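PDB 4GM6: PfkB family carbohydrate kinase, which probably phosphorylates a sugar or related small molecule as a kinase of the PfkB carbohydrate kinase family. Local coordinates for residues 140-145 and 165-170; 254-257 and 261-264; 67-72 and 299-304. All coordinates share one frame; numbering follows the deposited sequence.

Contact 1. Residues 140-145 and 165-170; sequences MDWDLS and TFWLEM
Trp167 and Met170, one helical turn apart near the start of helix 165-180, meet Met140 and Trp142 of the loop leading into helix 144-147. The contact packs the start of helix 165-180 against that loop, beside the large sheet of the alpha/beta PfkB fold. Trp167 comes first: its CH2 lies 3.6 Å from Trp142 CH2, so the two indoles touch at the far corners of their six-membered rings. The rings meet obliquely, with planes 58° apart and centroids 5.8 Å apart. Both indole nitrogens are satisfied elsewhere, Trp142 NE1 by the carbonyl of Phe101 and Trp167 NE1 by that of Phe134, whose ring also stacks on Trp167; these bonds should limit rotation of either indole. Met170 follows. With CG anti to the backbone N (chi1 -177°) and a bend at chi2, its thioether extends to the loop. Trp142 also packs on Ala76 and Val78 of strand 73-79, which places the contact against the sheet. The Met170 methyl ends against two loop side chains, met in directions roughly at right angles: CE is unusually close to Met140 SD, at a doubtful 3.2 Å, and lies 3.6 Å from Trp142 CE3.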
loop_
_atom_site.group_PDB
_atom_site.type_symbol
_atom_site.label_atom_id
_atom_site.label_comp_id
_atom_site.label_asym_id
_atom_site.label_seq_id
_atom_site.Cartn_x
_atom_site.Cartn_y
_atom_site.Cartn_z
ATOM N N MET C 140 3.183 -38.476 -22.011
ATOM C CA MET C 140 1.751 -38.766 -21.950
ATOM C C MET C 140 1.362 -39.319 -20.579
ATOM O O MET C 140 1.342 -40.533 -20.371
ATOM C CB MET C 140 1.344 -39.742 -23.061
ATOM C CG MET C 140 -0.037 -39.454 -23.627
ATOM S SD MET C 140 -1.333 -39.415 -22.367
ATOM C CE MET C 140 -1.640 -41.178 -22.189
ATOM N N ASP C 141 1.037 -38.419 -19.654
ATOM C CA ASP C 141 0.832 -38.777 -18.250
ATOM C C ASP C 141 -0.631 -38.764 -17.826
ATOM O O ASP C 141 -0.935 -38.666 -16.639
ATOM C CB ASP C 141 1.642 -37.841 -17.350
ATOM C CG ASP C 141 3.113 -37.875 -17.673
ATOM O OD1 ASP C 141 3.624 -38.977 -17.926
ATOM O OD2 ASP C 141 3.758 -36.813 -17.690
ATOM N N TRP C 142 -1.533 -38.876 -18.793
ATOM C CA TRP C 142 -2.960 -38.847 -18.501
ATOM C C TRP C 142 -3.681 -40.115 -18.955
ATOM O O TRP C 142 -3.659 -40.468 -20.134
ATOM C CB TRP C 142 -3.605 -37.632 -19.158
ATOM C CG TRP C 142 -3.104 -36.338 -18.600
ATOM C CD1 TRP C 142 -3.593 -35.672 -17.523
ATOM C CD2 TRP C 142 -1.999 -35.566 -19.087
ATOM N NE1 TRP C 142 -2.869 -34.521 -17.308
ATOM C CE2 TRP C 142 -1.881 -34.435 -18.255
ATOM C CE3 TRP C 142 -1.100 -35.722 -20.151
ATOM C CZ2 TRP C 142 -0.900 -33.458 -18.451
ATOM C CZ3 TRP C 142 -0.125 -34.761 -20.342
ATOM C CH2 TRP C 142 -0.032 -33.638 -19.495
ATOM N N ASP C 143 -4.326 -40.790 -18.008
ATOM C CA ASP C 143 -5.209 -41.895 -18.332
ATOM C C ASP C 143 -6.511 -41.349 -18.915
ATOM O O ASP C 143 -7.328 -40.779 -18.196
ATOM C CB ASP C 143 -5.481 -42.746 -17.090
ATOM C CG ASP C 143 -6.247 -44.022 -17.416
ATOM O OD1 ASP C 143 -7.472 -43.924 -17.652
ATOM O OD2 ASP C 143 -5.630 -45.114 -17.437
ATOM N N LEU C 144 -6.703 -41.530 -20.222
ATOM C CA LEU C 144 -7.808 -40.881 -20.936
ATOM C C LEU C 144 -9.200 -41.327 -20.484
ATOM O O LEU C 144 -10.090 -40.495 -20.310
ATOM C CB LEU C 144 -7.655 -41.041 -22.455
ATOM C CG LEU C 144 -6.511 -40.259 -23.108
ATOM C CD1 LEU C 144 -6.594 -40.333 -24.626
ATOM C CD2 LEU C 144 -6.512 -38.810 -22.646
ATOM N N SER C 145 -9.389 -42.632 -20.304
ATOM C CA SER C 145 -10.660 -43.149 -19.799
ATOM C C SER C 145 -11.063 -42.463 -18.486
ATOM O O SER C 145 -12.249 -42.274 -18.210
ATOM C CB SER C 145 -10.618 -44.682 -19.639
ATOM O OG SER C 145 -9.374 -45.138 -19.113
ATOM N N THR C 165 4.625 -29.096 -30.970
ATOM C CA THR C 165 4.022 -30.077 -31.850
ATOM C C THR C 165 3.475 -31.223 -30.996
ATOM O O THR C 165 2.458 -31.836 -31.330
ATOM C CB THR C 165 5.022 -30.589 -32.904
ATOM O OG1 THR C 165 6.015 -31.397 -32.267
ATOM C CG2 THR C 165 5.696 -29.414 -33.603
ATOM N N PHE C 166 4.142 -31.495 -29.879
ATOM C CA PHE C 166 3.622 -32.448 -28.916
ATOM C C PHE C 166 2.213 -32.076 -28.438
ATOM O O PHE C 166 1.343 -32.934 -28.367
ATOM C CB PHE C 166 4.530 -32.545 -27.690
ATOM C CG PHE C 166 3.878 -33.243 -26.534
ATOM C CD1 PHE C 166 3.974 -34.619 -26.400
ATOM C CD2 PHE C 166 3.131 -32.534 -25.612
ATOM C CE1 PHE C 166 3.357 -35.275 -25.351
ATOM C CE2 PHE C 166 2.518 -33.182 -24.555
ATOM C CZ PHE C 166 2.625 -34.559 -24.431
ATOM N N TRP C 167 2.006 -30.814 -28.058
ATOM C CA TRP C 167 0.695 -30.384 -27.567
ATOM C C TRP C 167 -0.357 -30.351 -28.673
ATOM O O TRP C 167 -1.513 -30.717 -28.452
ATOM C CB TRP C 167 0.776 -29.033 -26.833
ATOM C CG TRP C 167 1.255 -29.211 -25.430
ATOM C CD1 TRP C 167 2.446 -28.783 -24.900
ATOM C CD2 TRP C 167 0.578 -29.914 -24.379
ATOM N NE1 TRP C 167 2.538 -29.162 -23.580
ATOM C CE2 TRP C 167 1.411 -29.865 -23.239
ATOM C CE3 TRP C 167 -0.660 -30.566 -24.285
ATOM C CZ2 TRP C 167 1.046 -30.445 -22.022
ATOM C CZ3 TRP C 167 -1.021 -31.141 -23.071
ATOM C CH2 TRP C 167 -0.168 -31.074 -21.956
ATOM N N LEU C 168 0.051 -29.919 -29.864
ATOM C CA LEU C 168 -0.830 -29.971 -31.023
ATOM C C LEU C 168 -1.363 -31.387 -31.194
ATOM O O LEU C 168 -2.579 -31.593 -31.274
ATOM C CB LEU C 168 -0.104 -29.520 -32.305
ATOM C CG LEU C 168 -0.858 -29.738 -33.635
ATOM C CD1 LEU C 168 -2.235 -29.058 -33.651
ATOM C CD2 LEU C 168 -0.002 -29.253 -34.796
ATOM N N GLU C 169 -0.454 -32.364 -31.236
ATOM C CA GLU C 169 -0.846 -33.757 -31.507
ATOM C C GLU C 169 -1.492 -34.414 -30.292
ATOM O O GLU C 169 -2.254 -35.370 -30.430
ATOM C CB GLU C 169 0.346 -34.605 -31.953
ATOM C CG GLU C 169 1.187 -34.006 -33.066
ATOM C CD GLU C 169 2.237 -34.990 -33.556
ATOM O OE1 GLU C 169 2.856 -35.686 -32.714
ATOM O OE2 GLU C 169 2.436 -35.073 -34.785
ATOM N N MET C 170 -1.168 -33.915 -29.102
ATOM C CA MET C 170 -1.815 -34.405 -27.896
ATOM C C MET C 170 -3.286 -33.964 -27.840
ATOM O O MET C 170 -4.175 -34.768 -27.531
ATOM C CB MET C 170 -1.058 -33.918 -26.658
ATOM C CG MET C 170 -1.611 -34.444 -25.349
ATOM S SD MET C 170 -1.474 -36.234 -25.263
ATOM C CE MET C 170 -1.945 -36.523 -23.558
#

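Contact 2. Residues 254-257 and 261-264; sequences RTVI and HHLL
Strands 254-256 and 261-264 run antiparallel, their short axes 4.6 Å apart at closest and their directions 160° from one another. Thr255 and Leu263 form the hydrogen-bonded pair: Thr255 N to Leu263 O and Leu263 N to Thr255 O both measure 2.9 Å. Arg254 with Leu264 and Val256 with His262 are the flanking non-hydrogen-bonded pairs. Farther on, Ile257 N donates to His261 O, although the chain turns a corner at Ile257.

The face bearing Arg254, Val256, His262 and Leu264 carries the polar contact. Arg254 crosses diagonally to His262, its NH1 donating to ND1 at 2.9 Å with an N-H...N angle of 151°. The bond lies close to both the guanidinium plane and the imidazole plane, yet those planes stand 75° apart. Because ND1 accepts, a proton on this ring would probably sit on NE2. Leu264 CD1 covers one guanidinium face, 3.9 Å from Arg254 CZ, while Val256 CG2 lies over a face of the His262 ring in a CH-pi contact. Arg254 NH1 has a second partner in His324.

On the other face, Thr255 CB packs against Leu263 CB at 3.7 Å. Near the turn, Ile257 CD1 sits over the His261 ring, 3.8 Å from its centroid, and His261 ND1 bonds Tyr283 OH of the second subunit, on which Ile257 also packs.

Backbone bonds from His262 and Leu264 to strand 273-282 continue the sheet. The arrangement is a beta hairpin in the antiparallel margin of the large mixed sheet of the PfkB fold, with its turn end meeting another subunit.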
loop_
_atom_site.group_PDB
_atom_site.type_symbol
_atom_site.label_atom_id
_atom_site.label_comp_id
_atom_site.label_asym_id
_atom_site.label_seq_id
_atom_site.Cartn_x
_atom_site.Cartn_y
_atom_site.Cartn_z
ATOM N N ARG C 254 -15.956 -6.321 -30.350
ATOM C CA ARG C 254 -15.376 -5.325 -29.475
ATOM C C ARG C 254 -15.009 -4.083 -30.274
ATOM O O ARG C 254 -14.254 -4.147 -31.243
ATOM C CB ARG C 254 -14.136 -5.896 -28.780
ATOM C CG ARG C 254 -13.587 -5.012 -27.673
ATOM C CD ARG C 254 -12.298 -5.584 -27.123
ATOM N NE ARG C 254 -12.516 -6.848 -26.425
ATOM C CZ ARG C 254 -12.827 -6.951 -25.141
ATOM N NH1 ARG C 254 -12.961 -5.851 -24.391
ATOM N NH2 ARG C 254 -12.996 -8.157 -24.605
ATOM N N THR C 255 -15.559 -2.950 -29.873
ATOM C CA THR C 255 -15.198 -1.697 -30.502
ATOM C C THR C 255 -14.310 -0.936 -29.534
ATOM O O THR C 255 -14.777 -0.420 -28.523
ATOM C CB THR C 255 -16.442 -0.876 -30.834
ATOM O OG1 THR C 255 -17.397 -1.733 -31.473
ATOM C CG2 THR C 255 -16.096 0.282 -31.762
ATOM N N VAL C 256 -13.022 -0.889 -29.838
ATOM C CA VAL C 256 -12.062 -0.212 -28.978
ATOM C C VAL C 256 -12.044 1.284 -29.275
ATOM O O VAL C 256 -11.599 1.707 -30.339
ATOM C CB VAL C 256 -10.666 -0.810 -29.173
ATOM C CG1 VAL C 256 -9.686 -0.220 -28.177
ATOM C CG2 VAL C 256 -10.729 -2.323 -29.019
ATOM N N ILE C 257 -12.559 2.088 -28.349
ATOM C CA ILE C 257 -12.484 3.537 -28.504
ATOM C C ILE C 257 -11.182 4.023 -27.866
ATOM O O ILE C 257 -10.467 4.838 -28.441
ATOM C CB ILE C 257 -13.713 4.236 -27.900
ATOM C CG1 ILE C 257 -14.959 3.868 -28.712
ATOM C CG2 ILE C 257 -13.528 5.748 -27.859
ATOM C CD1 ILE C 257 -16.220 4.548 -28.242
ATOM N N HIS C 261 -12.315 2.620 -22.786
ATOM C CA HIS C 261 -13.664 2.721 -23.303
ATOM C C HIS C 261 -13.859 1.771 -24.477
ATOM O O HIS C 261 -13.356 2.017 -25.571
ATOM C CB HIS C 261 -13.950 4.167 -23.705
ATOM C CG HIS C 261 -15.370 4.422 -24.100
ATOM N ND1 HIS C 261 -15.815 5.663 -24.498
ATOM C CD2 HIS C 261 -16.444 3.602 -24.156
ATOM C CE1 HIS C 261 -17.106 5.599 -24.779
ATOM N NE2 HIS C 261 -17.516 4.362 -24.563
ATOM N N HIS C 262 -14.578 0.679 -24.225
ATOM C CA HIS C 262 -14.891 -0.325 -25.237
ATOM C C HIS C 262 -16.407 -0.455 -25.362
ATOM O O HIS C 262 -17.135 -0.252 -24.387
ATOM C CB HIS C 262 -14.363 -1.702 -24.818
ATOM C CG HIS C 262 -12.872 -1.842 -24.859
ATOM N ND1 HIS C 262 -12.242 -3.057 -24.681
ATOM C CD2 HIS C 262 -11.888 -0.937 -25.074
ATOM C CE1 HIS C 262 -10.932 -2.885 -24.738
ATOM N NE2 HIS C 262 -10.692 -1.610 -24.992
ATOM N N LEU C 263 -16.872 -0.819 -26.556
ATOM C CA LEU C 263 -18.225 -1.309 -26.750
ATOM C C LEU C 263 -18.117 -2.823 -26.915
ATOM O O LEU C 263 -17.182 -3.323 -27.538
ATOM C CB LEU C 263 -18.857 -0.685 -28.000
ATOM C CG LEU C 263 -18.799 0.841 -28.143
ATOM C CD1 LEU C 263 -19.510 1.291 -29.426
ATOM C CD2 LEU C 263 -19.390 1.525 -26.921
ATOM N N LEU C 264 -19.056 -3.560 -26.336
ATOM C CA LEU C 264 -18.991 -5.012 -26.373
ATOM C C LEU C 264 -20.370 -5.559 -26.644
ATOM O O LEU C 264 -21.333 -5.173 -25.991
ATOM C CB LEU C 264 -18.503 -5.564 -25.036
ATOM C CG LEU C 264 -18.063 -7.025 -25.091
ATOM C CD1 LEU C 264 -16.675 -7.114 -25.716
ATOM C CD2 LEU C 264 -18.051 -7.616 -23.692
#

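Contact 3. Residues 67-72 and 299-304; sequences SKLGHP and VLHGIL
His71 and His301 are joined edge to edge by a hydrogen bond between His71 NE2 and His301 ND1, 2.7 Å long with an angle of 156° at the hydrogen; either nitrogen could be the donor. The rings meet rim to rim, with planes 72° apart and centroids separated by 4.9 Å; neither lies over the other. Each imidazole instead has a leucine from the opposite segment on one face. Leu304 CD1 stands over the His71 ring, 4.0 Å from its centroid, and Leu69 CB stands over that of His301 at 4.1 Å. Both are CH-pi contacts, offset toward the ring rim. The Leu69 side chain reaches farther along His301, bringing CD1 to 3.6 Å from His301 CB.

His301 and Leu304 are three residues apart on helix 291-304, so one helical side presents both. His301 CG is anti to the backbone N (chi1 174°), directing its ring across to the loop. The other partners come from the end of helix 58-68, closed by a Schellman motif: Gly70, with positive phi, is the C-prime residue, His71 N bonds Leu66 O, and Gly70 N bonds Ser67 O at 3.1 Å. This turn leads the chain into strand 73-79, a helix-to-strand connection of the alpha/beta PfkB fold, and sets Leu69 and His71 facing helix 291-304.

Farther out, the carbonyl O of Lys25 takes the bond from His71 ND1, holding the ring by both nitrogens. The Trp307 ring meets the His301 ring nearly at right angles, and Phe315 of helix 309-323 and Glu335 touch Leu69.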
loop_
_atom_site.group_PDB
_atom_site.type_symbol
_atom_site.label_atom_id
_atom_site.label_comp_id
_atom_site.label_asym_id
_atom_site.label_seq_id
_atom_site.Cartn_x
_atom_site.Cartn_y
_atom_site.Cartn_z
ATOM N N SER C 67 -17.053 -23.375 -13.151
ATOM C CA SER C 67 -17.252 -23.844 -11.792
ATOM C C SER C 67 -18.023 -22.814 -10.965
ATOM O O SER C 67 -18.782 -23.166 -10.059
ATOM C CB SER C 67 -15.900 -24.124 -11.142
ATOM O OG SER C 67 -16.059 -24.491 -9.785
ATOM N N LYS C 68 -17.819 -21.537 -11.274
ATOM C CA LYS C 68 -18.553 -20.476 -10.603
ATOM C C LYS C 68 -20.039 -20.653 -10.871
ATOM O O LYS C 68 -20.883 -20.267 -10.061
ATOM C CB LYS C 68 -18.106 -19.104 -11.105
ATOM C CG LYS C 68 -16.825 -18.586 -10.472
ATOM C CD LYS C 68 -17.020 -18.243 -9.000
ATOM C CE LYS C 68 -15.708 -17.763 -8.375
ATOM N NZ LYS C 68 -14.864 -18.866 -7.820
ATOM N N LEU C 69 -20.350 -21.232 -12.024
ATOM C CA LEU C 69 -21.736 -21.385 -12.457
ATOM C C LEU C 69 -22.310 -22.767 -12.146
ATOM O O LEU C 69 -23.371 -23.132 -12.654
ATOM C CB LEU C 69 -21.851 -21.099 -13.954
ATOM C CG LEU C 69 -21.483 -19.669 -14.349
ATOM C CD1 LEU C 69 -21.343 -19.543 -15.854
ATOM C CD2 LEU C 69 -22.531 -18.708 -13.830
ATOM N N GLY C 70 -21.614 -23.535 -11.317
ATOM C CA GLY C 70 -22.145 -24.817 -10.859
ATOM C C GLY C 70 -21.638 -26.053 -11.581
ATOM O O GLY C 70 -21.989 -27.165 -11.213
ATOM N N HIS C 71 -20.811 -25.883 -12.603
ATOM C CA HIS C 71 -20.317 -27.044 -13.338
ATOM C C HIS C 71 -19.016 -27.593 -12.748
ATOM O O HIS C 71 -18.002 -26.893 -12.715
ATOM C CB HIS C 71 -20.118 -26.703 -14.813
ATOM C CG HIS C 71 -21.352 -26.186 -15.485
ATOM N ND1 HIS C 71 -22.309 -27.017 -16.025
ATOM C CD2 HIS C 71 -21.780 -24.922 -15.713
ATOM C CE1 HIS C 71 -23.277 -26.287 -16.551
ATOM N NE2 HIS C 71 -22.979 -25.012 -16.374
ATOM N N PRO C 72 -19.044 -28.848 -12.266
ATOM C CA PRO C 72 -17.802 -29.482 -11.840
ATOM C C PRO C 72 -16.852 -29.525 -13.026
ATOM O O PRO C 72 -17.224 -29.986 -14.113
ATOM C CB PRO C 72 -18.242 -30.905 -11.466
ATOM C CG PRO C 72 -19.702 -30.786 -11.162
ATOM C CD PRO C 72 -20.202 -29.752 -12.129
ATOM N N VAL C 299 -21.172 -18.792 -22.381
ATOM C CA VAL C 299 -21.842 -19.372 -23.530
ATOM C C VAL C 299 -21.985 -20.865 -23.310
ATOM O O VAL C 299 -23.061 -21.421 -23.520
ATOM C CB VAL C 299 -21.095 -19.125 -24.853
ATOM C CG1 VAL C 299 -21.658 -20.042 -25.949
ATOM C CG2 VAL C 299 -21.201 -17.663 -25.255
ATOM N N LEU C 300 -20.898 -21.506 -22.885
ATOM C CA LEU C 300 -20.921 -22.946 -22.630
ATOM C C LEU C 300 -21.975 -23.251 -21.563
ATOM O O LEU C 300 -22.741 -24.191 -21.693
ATOM C CB LEU C 300 -19.525 -23.483 -22.237
ATOM C CG LEU C 300 -18.450 -23.577 -23.344
ATOM C CD1 LEU C 300 -17.059 -23.923 -22.810
ATOM C CD2 LEU C 300 -18.825 -24.566 -24.448
ATOM N N HIS C 301 -22.041 -22.436 -20.518
ATOM C CA HIS C 301 -23.067 -22.646 -19.492
ATOM C C HIS C 301 -24.454 -22.696 -20.124
ATOM O O HIS C 301 -25.259 -23.566 -19.805
ATOM C CB HIS C 301 -22.993 -21.567 -18.394
ATOM C CG HIS C 301 -24.112 -21.638 -17.395
ATOM N ND1 HIS C 301 -24.285 -22.708 -16.543
ATOM C CD2 HIS C 301 -25.112 -20.768 -17.110
ATOM C CE1 HIS C 301 -25.341 -22.495 -15.777
ATOM N NE2 HIS C 301 -25.861 -21.324 -16.099
ATOM N N GLY C 302 -24.719 -21.775 -21.046
ATOM C CA GLY C 302 -26.024 -21.689 -21.694
ATOM C C GLY C 302 -26.265 -22.876 -22.607
ATOM O O GLY C 302 -27.376 -23.401 -22.684
ATOM N N ILE C 303 -25.223 -23.299 -23.313
ATOM C CA ILE C 303 -25.311 -24.497 -24.152
ATOM C C ILE C 303 -25.594 -25.741 -23.307
ATOM O O ILE C 303 -26.392 -26.596 -23.694
ATOM C CB ILE C 303 -24.024 -24.706 -24.981
ATOM C CG1 ILE C 303 -23.914 -23.611 -26.054
ATOM C CG2 ILE C 303 -24.010 -26.103 -25.608
ATOM C CD1 ILE C 303 -22.577 -23.552 -26.771
ATOM N N LEU C 304 -24.949 -25.825 -22.146
ATOM C CA LEU C 304 -25.103 -26.967 -21.247
ATOM C C LEU C 304 -26.441 -26.998 -20.518
ATOM O O LEU C 304 -26.917 -28.066 -20.144
ATOM C CB LEU C 304 -23.980 -26.980 -20.217
ATOM C CG LEU C 304 -22.615 -27.409 -20.738
ATOM C CD1 LEU C 304 -21.543 -27.044 -19.727
ATOM C CD2 LEU C 304 -22.614 -28.899 -21.025
#

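Overall arrangement
Contact 3 joins segments 227 residues apart in sequence and encloses the other two, contact 1 coming before contact 2 along the chain. The nine-stranded mixed sheet relates them. Helix 58-68 of contact 3 leads into strand 73-79, against which Trp142 of contact 1 packs, whereas contact 2 is formed by two strands of the antiparallel margin. Contacts 1 and 2 lie on opposite sides of the chain's centre, 38 Å apart between centres; contact 3 is 25 Å from contact 1 and 26 Å from contact 2 on the same measure. None touches another. No other chain of the assembly touches the segments of contacts 1 and 3, whereas contact 2 also meets a second subunit.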